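Side-chain contacts in NADP-dependent alcohol dehydrogenase (Entamoeba histolytica, PDB 2OUI), which probably catalyses the NADP-dependent, reversible interconversion of alcohols with aldehydes or ketones as a zinc-containing tetramer: residues Ile15-Pro20 and Phe115-Phe120; Gly47-Arg52 and Val265-Glu270; Asp214-Lys219 and Glu225-Ala230. The protein carries 1 engineered substitution. All blocks are in the same frame, centred on the assembly; numbering follows the deposited sequence.

How the contacts relate
Contacts 1 and 2 lie close together, with centres about 20 Å apart and nearest atoms about 4 Å apart, though they do not touch. Contact 1 sits on the surface of the GroES-like part of the chain. Contact 2 bridges that part to the nucleotide-binding part, and the side chain of its Tyr267 comes to about 7 Å from the zinc ion held by Cys37, His59 and Asp150. Contact 3 lies at the outer edge of the Rossmann-type sheet, its centre about 29 Å from that of contact 2 and about 45 Å from that of contact 1. Contacts 1 and 3 fall on opposite sides of the chain's centre.

Contact 1 of 3, residues Ile15-Pro20 and Phe115-Phe120; sequences IEKKIP and FKDGVF
Lys17 and Asp117 make a salt bridge across this surface contact, and the two residues bury almost equal areas in it. The side chains approach from opposite directions, and the lysine ammonium comes to the side between the two carboxylate oxygens, closer to OD2. Lys17 NZ is 2.8 Å from Asp117 OD2, and this is the stronger hydrogen bond. It uses the syn lone pair of OD2, on the side of the other oxygen. Lys17 NZ is also 3.0 Å from Asp117 OD1, in a weak bond. The aliphatic part of the lysine takes part as well, since Lys17 CD passes 3.3 Å from Asp117 OD2.

The lysine does not reach across as a straight rod. Its chain bends at chi3 (103°), and its outer part, from CD to NZ, lies along the carboxylate. On the other side, Asp117 CG stands beside its own backbone N and anti to the carbonyl carbon (chi1 -74°), with the carboxylate directed at the lysine.

Both charged groups have second partners in the chain at and just before strand 55-56. Lys17 NZ also donates to the backbone O of Asp54. Asp117 OD1 also accepts from the backbone N of Ile56. Each member of the pair thus has a second bond to the backbone there, which would limit the movement of either group. The opposite charges probably favour the ionised form of each.

Lys17 follows directly on strand 11-16, an outermost strand of a three-stranded antiparallel sheet whose other outermost strand is 55-56. Asp117 lies in the loop leading to strand 124-126. The salt bridge therefore joins the end of a strand in the small N-terminal sheet to a loop of the GroES-like catalytic domain of a medium-chain alcohol dehydrogenase.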
loop_
_atom_site.group_PDB
_atom_site.type_symbol
_atom_site.label_atom_id
_atom_site.label_comp_id
_atom_site.label_asym_id
_atom_site.label_seq_id
_atom_site.Cartn_x
_atom_site.Cartn_y
_atom_site.Cartn_z
ATOM N N ILE A 15 9.096 -38.021 -25.767
ATOM C CA ILE A 15 9.673 -37.616 -27.053
ATOM C C ILE A 15 11.161 -37.282 -26.897
ATOM O O ILE A 15 11.670 -37.167 -25.779
ATOM C CB ILE A 15 8.921 -36.383 -27.652
ATOM C CG1 ILE A 15 9.077 -35.160 -26.753
ATOM C CG2 ILE A 15 7.432 -36.727 -27.903
ATOM C CD1 ILE A 15 8.546 -33.852 -27.327
ATOM N N GLU A 16 11.850 -37.117 -28.019
ATOM C CA GLU A 16 13.265 -36.709 -28.021
ATOM C C GLU A 16 13.356 -35.276 -28.535
ATOM O O GLU A 16 12.711 -34.908 -29.524
ATOM C CB GLU A 16 14.100 -37.628 -28.907
ATOM C CG GLU A 16 14.126 -39.087 -28.472
ATOM C CD GLU A 16 15.173 -39.378 -27.405
ATOM O OE1 GLU A 16 15.877 -38.437 -26.953
ATOM O OE2 GLU A 16 15.295 -40.568 -27.020
ATOM N N LYS A 17 14.130 -34.462 -27.830
ATOM C CA LYS A 17 14.324 -33.066 -28.167
ATOM C C LYS A 17 15.829 -32.815 -28.090
ATOM O O LYS A 17 16.557 -33.538 -27.390
ATOM C CB LYS A 17 13.554 -32.149 -27.205
ATOM C CG LYS A 17 12.038 -32.338 -27.260
ATOM C CD LYS A 17 11.252 -31.088 -26.908
ATOM C CE LYS A 17 10.686 -30.412 -28.151
ATOM N NZ LYS A 17 9.953 -29.191 -27.768
ATOM N N LYS A 18 16.307 -31.850 -28.867
ATOM C CA LYS A 18 17.712 -31.494 -28.796
ATOM C C LYS A 18 17.979 -30.836 -27.439
ATOM O O LYS A 18 17.098 -30.183 -26.855
ATOM C CB LYS A 18 18.117 -30.576 -29.956
ATOM C CG LYS A 18 17.681 -29.131 -29.827
ATOM C CD LYS A 18 18.531 -28.234 -30.743
ATOM C CE LYS A 18 18.468 -26.778 -30.302
ATOM N NZ LYS A 18 19.092 -25.873 -31.312
ATOM N N ILE A 19 19.191 -31.034 -26.933
ATOM C CA ILE A 19 19.616 -30.313 -25.740
ATOM C C ILE A 19 19.528 -28.814 -26.057
ATOM O O ILE A 19 20.011 -28.365 -27.091
ATOM C CB ILE A 19 21.026 -30.763 -25.297
ATOM C CG1 ILE A 19 20.931 -32.158 -24.657
ATOM C CG2 ILE A 19 21.640 -29.767 -24.296
ATOM C CD1 ILE A 19 22.196 -32.961 -24.697
ATOM N N PRO A 20 18.879 -28.037 -25.182
ATOM C CA PRO A 20 18.649 -26.630 -25.497
ATOM C C PRO A 20 19.945 -25.819 -25.572
ATOM O O PRO A 20 20.912 -26.138 -24.878
ATOM C CB PRO A 20 17.817 -26.148 -24.317
ATOM C CG PRO A 20 17.264 -27.366 -23.700
ATOM C CD PRO A 20 18.318 -28.394 -23.870
ATOM N N PHE A 115 4.401 -22.280 -22.295
ATOM C CA PHE A 115 4.749 -22.169 -23.701
ATOM C C PHE A 115 6.210 -22.564 -23.980
ATOM O O PHE A 115 6.635 -22.552 -25.133
ATOM C CB PHE A 115 4.458 -20.754 -24.228
ATOM C CG PHE A 115 5.132 -19.659 -23.429
ATOM C CD1 PHE A 115 6.463 -19.313 -23.680
ATOM C CD2 PHE A 115 4.436 -18.981 -22.434
ATOM C CE1 PHE A 115 7.090 -18.299 -22.944
ATOM C CE2 PHE A 115 5.057 -17.985 -21.703
ATOM C CZ PHE A 115 6.391 -17.653 -21.959
ATOM N N LYS A 116 6.953 -22.910 -22.922
ATOM C CA LYS A 116 8.362 -23.345 -23.017
ATOM C C LYS A 116 8.447 -24.777 -22.505
ATOM O O LYS A 116 7.690 -25.177 -21.612
ATOM C CB LYS A 116 9.258 -22.428 -22.164
ATOM C CG LYS A 116 10.769 -22.792 -22.094
ATOM C CD LYS A 116 11.538 -21.864 -21.134
ATOM C CE LYS A 116 13.045 -22.109 -21.201
ATOM N NZ LYS A 116 13.798 -21.135 -20.302
ATOM N N ASP A 117 9.361 -25.560 -23.070
ATOM C CA ASP A 117 9.586 -26.911 -22.564
ATOM C C ASP A 117 9.905 -26.839 -21.067
ATOM O O ASP A 117 10.742 -26.031 -20.621
ATOM C CB ASP A 117 10.738 -27.579 -23.292
ATOM C CG ASP A 117 10.388 -28.014 -24.714
ATOM O OD1 ASP A 117 9.212 -28.334 -25.006
ATOM O OD2 ASP A 117 11.314 -28.058 -25.548
ATOM N N GLY A 118 9.228 -27.684 -20.297
ATOM C CA GLY A 118 9.341 -27.668 -18.835
ATOM C C GLY A 118 10.430 -28.599 -18.337
ATOM O O GLY A 118 11.374 -28.883 -19.066
ATOM N N VAL A 119 10.277 -29.051 -17.102
ATOM C CA VAL A 119 11.352 -29.657 -16.332
ATOM C C VAL A 119 11.371 -31.183 -16.387
ATOM O O VAL A 119 12.295 -31.807 -15.829
ATOM C CB VAL A 119 11.367 -29.146 -14.847
ATOM C CG1 VAL A 119 11.558 -27.621 -14.800
ATOM C CG2 VAL A 119 10.114 -29.566 -14.085
ATOM N N PHE A 120 10.379 -31.803 -17.040
ATOM C CA PHE A 120 10.325 -33.284 -17.107
ATOM C C PHE A 120 11.204 -33.829 -18.233
ATOM O O PHE A 120 10.736 -34.549 -19.104
ATOM C CB PHE A 120 8.894 -33.820 -17.278
ATOM C CG PHE A 120 7.979 -33.562 -16.086
ATOM C CD1 PHE A 120 8.490 -33.199 -14.845
ATOM C CD2 PHE A 120 6.601 -33.759 -16.214
ATOM C CE1 PHE A 120 7.644 -32.995 -13.751
ATOM C CE2 PHE A 120 5.749 -33.551 -15.134
ATOM C CZ PHE A 120 6.260 -33.179 -13.900
#

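Contact 2 of 3, residues Gly47-Arg52 and Val265-Glu270; sequences GAIGDR and VNYLGE. With EDO (1,2-ethanediol), chain I.
Ala48 lays its methyl group against the phenol end of Tyr267. Ala48 CB is 3.3 Å from Tyr267 OH and 3.6 Å from Tyr267 CE2, and it meets the ring obliquely. Ile49 adds a second apolar contact at the same end. Its side chain crosses that of Tyr267 at about a right angle, and Ile49 CG2 lies 3.4 Å from Tyr267 OH. With chi1 at 56°, CG1 also reaches the hydroxyl, beside CG2. Ala48 also meets the backbone of the facing loop, with its CB 3.6 Å from Gly269 O.

The phenol oxygen is hydrogen-bonded to Thr43 OG1 of helix 38-46, and the Tyr267 ring makes an edge-to-face contact with His42. The contact joins a type I beta turn, Gly47 to Gly50, just after helix 38-46 in the GroES-like domain, to the loop after strand 260-264 of the Rossmann-type domain. It thus spans the two domains of a medium-chain alcohol dehydrogenase beside the cleft that holds the zinc. A cacodylate ion, probably from the crystallisation liquor, lies about 4 Å from the Tyr267 side chain.

Arg52, just past the turn, folds back on it. Arg52 NH1 donates to Ile49 O at 2.9 Å, from above the carbonyl plane. The same NH1 reaches Asp51 O at 3.0 Å; this acceptor lies in the guanidinium plane, but NH1 stands above its carbonyl plane too. The one terminal nitrogen thus serves two carbonyls.

A 1,2-ethanediol, probably also from the liquor, joins two backbone groups of the second loop. Its O1 donates to Val265 O and accepts from Tyr267 N at 3.2 Å. Met285 of the second subunit packs on Tyr267, and Val283 of that subunit packs on Ile49.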
loop_
_atom_site.group_PDB
_atom_site.type_symbol
_atom_site.label_atom_id
_atom_site.label_comp_id
_atom_site.label_asym_id
_atom_site.label_seq_id
_atom_site.Cartn_x
_atom_site.Cartn_y
_atom_site.Cartn_z
ATOM N N GLY A 47 -7.403 -28.507 -22.148
ATOM C CA GLY A 47 -6.979 -27.534 -23.160
ATOM C C GLY A 47 -7.149 -26.090 -22.714
ATOM O O GLY A 47 -7.348 -25.192 -23.547
ATOM N N ALA A 48 -7.023 -25.877 -21.399
ATOM C CA ALA A 48 -7.357 -24.618 -20.712
ATOM C C ALA A 48 -6.562 -23.391 -21.151
ATOM O O ALA A 48 -7.012 -22.251 -20.930
ATOM C CB ALA A 48 -7.248 -24.802 -19.184
ATOM N N ILE A 49 -5.388 -23.614 -21.744
ATOM C CA ILE A 49 -4.569 -22.511 -22.277
ATOM C C ILE A 49 -4.175 -22.709 -23.743
ATOM O O ILE A 49 -3.146 -22.190 -24.192
ATOM C CB ILE A 49 -3.320 -22.200 -21.395
ATOM C CG1 ILE A 49 -2.442 -23.447 -21.213
ATOM C CG2 ILE A 49 -3.758 -21.532 -20.061
ATOM C CD1 ILE A 49 -1.128 -23.202 -20.466
ATOM N N GLY A 50 -5.009 -23.451 -24.473
ATOM C CA GLY A 50 -4.830 -23.674 -25.895
ATOM C C GLY A 50 -4.081 -24.954 -26.210
ATOM O O GLY A 50 -3.440 -25.529 -25.335
ATOM N N ASP A 51 -4.150 -25.386 -27.467
ATOM C CA ASP A 51 -3.466 -26.594 -27.921
ATOM C C ASP A 51 -1.953 -26.372 -27.923
ATOM O O ASP A 51 -1.470 -25.234 -28.020
ATOM C CB ASP A 51 -3.963 -26.993 -29.323
ATOM C CG ASP A 51 -3.558 -28.429 -29.738
ATOM O OD1 ASP A 51 -2.948 -29.173 -28.945
ATOM O OD2 ASP A 51 -3.858 -28.822 -30.881
ATOM N N ARG A 52 -1.218 -27.469 -27.774
ATOM C CA ARG A 52 0.237 -27.469 -27.880
ATOM C C ARG A 52 0.641 -28.730 -28.600
ATOM O O ARG A 52 -0.096 -29.718 -28.633
ATOM C CB ARG A 52 0.904 -27.470 -26.503
ATOM C CG ARG A 52 0.465 -26.364 -25.573
ATOM C CD ARG A 52 1.242 -25.083 -25.850
ATOM N NE ARG A 52 1.020 -24.111 -24.790
ATOM C CZ ARG A 52 -0.026 -23.294 -24.735
ATOM N NH1 ARG A 52 -0.953 -23.334 -25.691
ATOM N NH2 ARG A 52 -0.150 -22.449 -23.720
ATOM N N VAL A 265 -5.756 -17.944 -6.490
ATOM C CA VAL A 265 -4.556 -18.470 -7.158
ATOM C C VAL A 265 -4.911 -19.726 -7.945
ATOM O O VAL A 265 -4.036 -20.326 -8.556
ATOM C CB VAL A 265 -3.403 -18.803 -6.162
ATOM C CG1 VAL A 265 -2.706 -17.508 -5.702
ATOM C CG2 VAL A 265 -3.933 -19.609 -4.961
ATOM N N ASN A 266 -6.182 -20.136 -7.912
ATOM C CA ASN A 266 -6.618 -21.272 -8.722
ATOM C C ASN A 266 -6.592 -20.977 -10.213
ATOM O O ASN A 266 -7.108 -19.947 -10.681
ATOM C CB ASN A 266 -8.032 -21.721 -8.340
ATOM C CG ASN A 266 -8.386 -23.071 -8.939
ATOM O OD1 ASN A 266 -7.538 -23.956 -9.049
ATOM N ND2 ASN A 266 -9.632 -23.248 -9.281
ATOM N N TYR A 267 -5.957 -21.876 -10.952
ATOM C CA TYR A 267 -5.966 -21.863 -12.411
ATOM C C TYR A 267 -7.300 -22.461 -12.868
ATOM O O TYR A 267 -7.579 -23.656 -12.639
ATOM C CB TYR A 267 -4.745 -22.657 -12.878
ATOM C CG TYR A 267 -4.628 -23.078 -14.345
ATOM C CD1 TYR A 267 -3.647 -23.993 -14.702
ATOM C CD2 TYR A 267 -5.483 -22.598 -15.352
ATOM C CE1 TYR A 267 -3.491 -24.412 -15.997
ATOM C CE2 TYR A 267 -5.337 -23.041 -16.701
ATOM C CZ TYR A 267 -4.319 -23.939 -16.989
ATOM O OH TYR A 267 -4.099 -24.431 -18.269
ATOM N N LEU A 268 -8.156 -21.614 -13.443
ATOM C CA LEU A 268 -9.506 -22.000 -13.849
ATOM C C LEU A 268 -9.534 -22.622 -15.241
ATOM O O LEU A 268 -9.214 -21.963 -16.236
ATOM C CB LEU A 268 -10.437 -20.784 -13.805
ATOM C CG LEU A 268 -10.391 -20.007 -12.492
ATOM C CD1 LEU A 268 -10.990 -18.606 -12.664
ATOM C CD2 LEU A 268 -11.104 -20.748 -11.359
ATOM N N GLY A 269 -9.935 -23.886 -15.293
ATOM C CA GLY A 269 -9.808 -24.709 -16.501
ATOM C C GLY A 269 -10.955 -24.712 -17.485
ATOM O O GLY A 269 -10.800 -25.213 -18.596
ATOM N N GLU A 270 -12.113 -24.186 -17.092
ATOM C CA GLU A 270 -13.257 -24.165 -17.998
ATOM C C GLU A 270 -14.309 -23.179 -17.541
ATOM O O GLU A 270 -14.264 -22.730 -16.402
ATOM C CB GLU A 270 -13.878 -25.552 -18.110
ATOM C CG GLU A 270 -14.327 -26.163 -16.805
ATOM C CD GLU A 270 -15.002 -27.506 -17.029
ATOM O OE1 GLU A 270 -14.503 -28.300 -17.866
ATOM O OE2 GLU A 270 -16.040 -27.757 -16.378
HETATM C C1 EDO I . -2.267 -23.721 -9.162
HETATM O O1 EDO I . -3.604 -23.210 -9.280
HETATM C C2 EDO I . -2.284 -25.246 -9.239
HETATM O O2 EDO I . -3.249 -25.766 -10.174
#

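Contact 3 of 3, residues Asp214-Lys219 and Glu225-Ala230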
loop_
_atom_site.group_PDB
_atom_site.type_symbol
_atom_site.label_atom_id
_atom_site.label_comp_id
_atom_site.label_asym_id
_atom_site.label_seq_id
_atom_site.Cartn_x
_atom_site.Cartn_y
_atom_site.Cartn_z
ATOM N N ASP A 214 -10.856 -24.544 11.658
ATOM C CA ASP A 214 -12.231 -24.987 11.387
ATOM C C ASP A 214 -12.306 -25.606 9.992
ATOM O O ASP A 214 -12.274 -24.882 9.005
ATOM C CB ASP A 214 -13.219 -23.810 11.424
ATOM C CG ASP A 214 -13.343 -23.179 12.798
ATOM O OD1 ASP A 214 -12.450 -22.366 13.144
ATOM O OD2 ASP A 214 -14.335 -23.476 13.515
ATOM N N ILE A 215 -12.432 -26.929 9.920
ATOM C CA ILE A 215 -12.662 -27.592 8.632
ATOM C C ILE A 215 -14.124 -27.453 8.238
ATOM O O ILE A 215 -15.010 -27.783 9.011
ATOM C CB ILE A 215 -12.321 -29.109 8.694
ATOM C CG1 ILE A 215 -10.837 -29.317 9.028
ATOM C CG2 ILE A 215 -12.703 -29.799 7.377
ATOM C CD1 ILE A 215 -9.887 -28.578 8.099
ATOM N N ILE A 216 -14.363 -26.967 7.029
ATOM C CA ILE A 216 -15.722 -26.859 6.503
ATOM C C ILE A 216 -15.891 -27.865 5.357
ATOM O O ILE A 216 -15.305 -27.713 4.283
ATOM C CB ILE A 216 -16.002 -25.424 6.052
ATOM C CG1 ILE A 216 -15.841 -24.446 7.239
ATOM C CG2 ILE A 216 -17.404 -25.294 5.459
ATOM C CD1 ILE A 216 -16.893 -24.594 8.336
ATOM N N ASN A 217 -16.660 -28.909 5.638
ATOM C CA ASN A 217 -16.901 -29.986 4.701
ATOM C C ASN A 217 -18.313 -29.838 4.144
ATOM O O ASN A 217 -19.266 -29.847 4.897
ATOM C CB ASN A 217 -16.745 -31.325 5.422
ATOM C CG ASN A 217 -16.717 -32.498 4.458
ATOM O OD1 ASN A 217 -17.618 -32.644 3.641
ATOM N ND2 ASN A 217 -15.678 -33.327 4.546
ATOM N N TYR A 218 -18.440 -29.730 2.818
ATOM C CA TYR A 218 -19.766 -29.572 2.176
ATOM C C TYR A 218 -20.794 -30.652 2.508
ATOM O O TYR A 218 -22.005 -30.416 2.391
ATOM C CB TYR A 218 -19.616 -29.453 0.654
ATOM C CG TYR A 218 -19.501 -30.789 -0.027
ATOM C CD1 TYR A 218 -20.644 -31.455 -0.481
ATOM C CD2 TYR A 218 -18.254 -31.399 -0.209
ATOM C CE1 TYR A 218 -20.552 -32.696 -1.102
ATOM C CE2 TYR A 218 -18.148 -32.648 -0.841
ATOM C CZ TYR A 218 -19.305 -33.280 -1.279
ATOM O OH TYR A 218 -19.244 -34.501 -1.895
ATOM N N LYS A 219 -20.337 -31.839 2.917
ATOM C CA LYS A 219 -21.271 -32.914 3.267
ATOM C C LYS A 219 -22.077 -32.549 4.506
ATOM O O LYS A 219 -23.108 -33.142 4.790
ATOM C CB LYS A 219 -20.538 -34.239 3.451
ATOM C CG LYS A 219 -19.784 -34.670 2.218
ATOM C CD LYS A 219 -18.823 -35.798 2.519
ATOM C CE LYS A 219 -17.591 -35.705 1.641
ATOM N NZ LYS A 219 -16.843 -36.983 1.622
ATOM N N GLU A 225 -23.486 -21.153 3.982
ATOM C CA GLU A 225 -24.354 -21.182 5.151
ATOM C C GLU A 225 -23.579 -21.617 6.405
ATOM O O GLU A 225 -23.740 -21.039 7.482
ATOM C CB GLU A 225 -25.559 -22.088 4.904
ATOM C CG GLU A 225 -26.483 -21.612 3.778
ATOM C CD GLU A 225 -27.274 -20.337 4.118
ATOM O OE1 GLU A 225 -27.819 -20.226 5.246
ATOM O OE2 GLU A 225 -27.365 -19.450 3.238
ATOM N N GLN A 226 -22.709 -22.613 6.260
ATOM C CA GLN A 226 -21.917 -23.087 7.392
ATOM C C GLN A 226 -21.013 -21.996 7.979
ATOM O O GLN A 226 -20.886 -21.866 9.205
ATOM C CB GLN A 226 -21.046 -24.264 6.957
ATOM C CG GLN A 226 -21.756 -25.603 6.842
ATOM C CD GLN A 226 -20.744 -26.733 6.690
ATOM O OE1 GLN A 226 -20.665 -27.396 5.643
ATOM N NE2 GLN A 226 -19.941 -26.931 7.719
ATOM N N ILE A 227 -20.364 -21.243 7.100
ATOM C CA ILE A 227 -19.433 -20.190 7.518
ATOM C C ILE A 227 -20.195 -18.986 8.079
ATOM O O ILE A 227 -19.755 -18.374 9.061
ATOM C CB ILE A 227 -18.468 -19.800 6.373
ATOM C CG1 ILE A 227 -17.419 -20.916 6.228
ATOM C CG2 ILE A 227 -17.795 -18.433 6.652
ATOM C CD1 ILE A 227 -16.782 -21.001 4.892
ATOM N N LEU A 228 -21.335 -18.661 7.475
ATOM C CA LEU A 228 -22.180 -17.593 8.026
ATOM C C LEU A 228 -22.743 -17.956 9.390
ATOM O O LEU A 228 -22.794 -17.113 10.288
ATOM C CB LEU A 228 -23.305 -17.239 7.070
ATOM C CG LEU A 228 -22.873 -16.539 5.778
ATOM C CD1 LEU A 228 -24.086 -16.359 4.863
ATOM C CD2 LEU A 228 -22.174 -15.197 6.053
ATOM N N LYS A 229 -23.166 -19.200 9.565
ATOM C CA LYS A 229 -23.574 -19.670 10.879
ATOM C C LYS A 229 -22.427 -19.597 11.881
ATOM O O LYS A 229 -22.635 -19.178 13.023
ATOM C CB LYS A 229 -24.141 -21.089 10.819
ATOM C CG LYS A 229 -25.635 -21.110 10.633
ATOM C CD LYS A 229 -26.108 -22.317 9.847
ATOM C CE LYS A 229 -27.478 -22.027 9.227
ATOM N NZ LYS A 229 -28.012 -23.146 8.396
ATOM N N ALA A 230 -21.232 -20.009 11.463
ATOM C CA ALA A 230 -20.082 -20.047 12.365
ATOM C C ALA A 230 -19.626 -18.649 12.781
ATOM O O ALA A 230 -18.943 -18.502 13.795
ATOM C CB ALA A 230 -18.906 -20.823 11.748
#
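The first beta-alpha half of a beta-alpha-beta crossover, at the edge of the Rossmann-type sheet, forms this contact. Strand 214-216 is an outermost strand of the six-stranded parallel sheet. Helix 223-230 follows it after a short link and leads on to the parallel strand 236-241. Ile216 points from the strand toward the helix. Its CG1 lies 4.0 Å from Ile227 CG1, where the two side chains meet at a slant. Its other branch, Ile216 CG2, packs 3.8 Å from Gln226 CD, and these two side chains run past each other in opposite directions. The gamma carbon of Gln226 lies anti to the carbonyl carbon (chi1 -78°) and the chain is extended beyond it, which carries the amide group alongside Ile216 to the backbone of Asn217.

Past the strand the chain turns. Asn217 OD1 accepts from Lys219 N at 2.9 Å, on a lone pair and in the carbonyl plane, with an N-H...O angle of 161°. This is an Asx turn. Phe195 of the neighbouring strand 194-197 also touches Ile216.

The clear contacts are apolar: a buried isoleucine of the edge strand packs against the helix, on Ile227 and on carbons of Gln226. The Asx turn probably helps hold the backbone just after the strand.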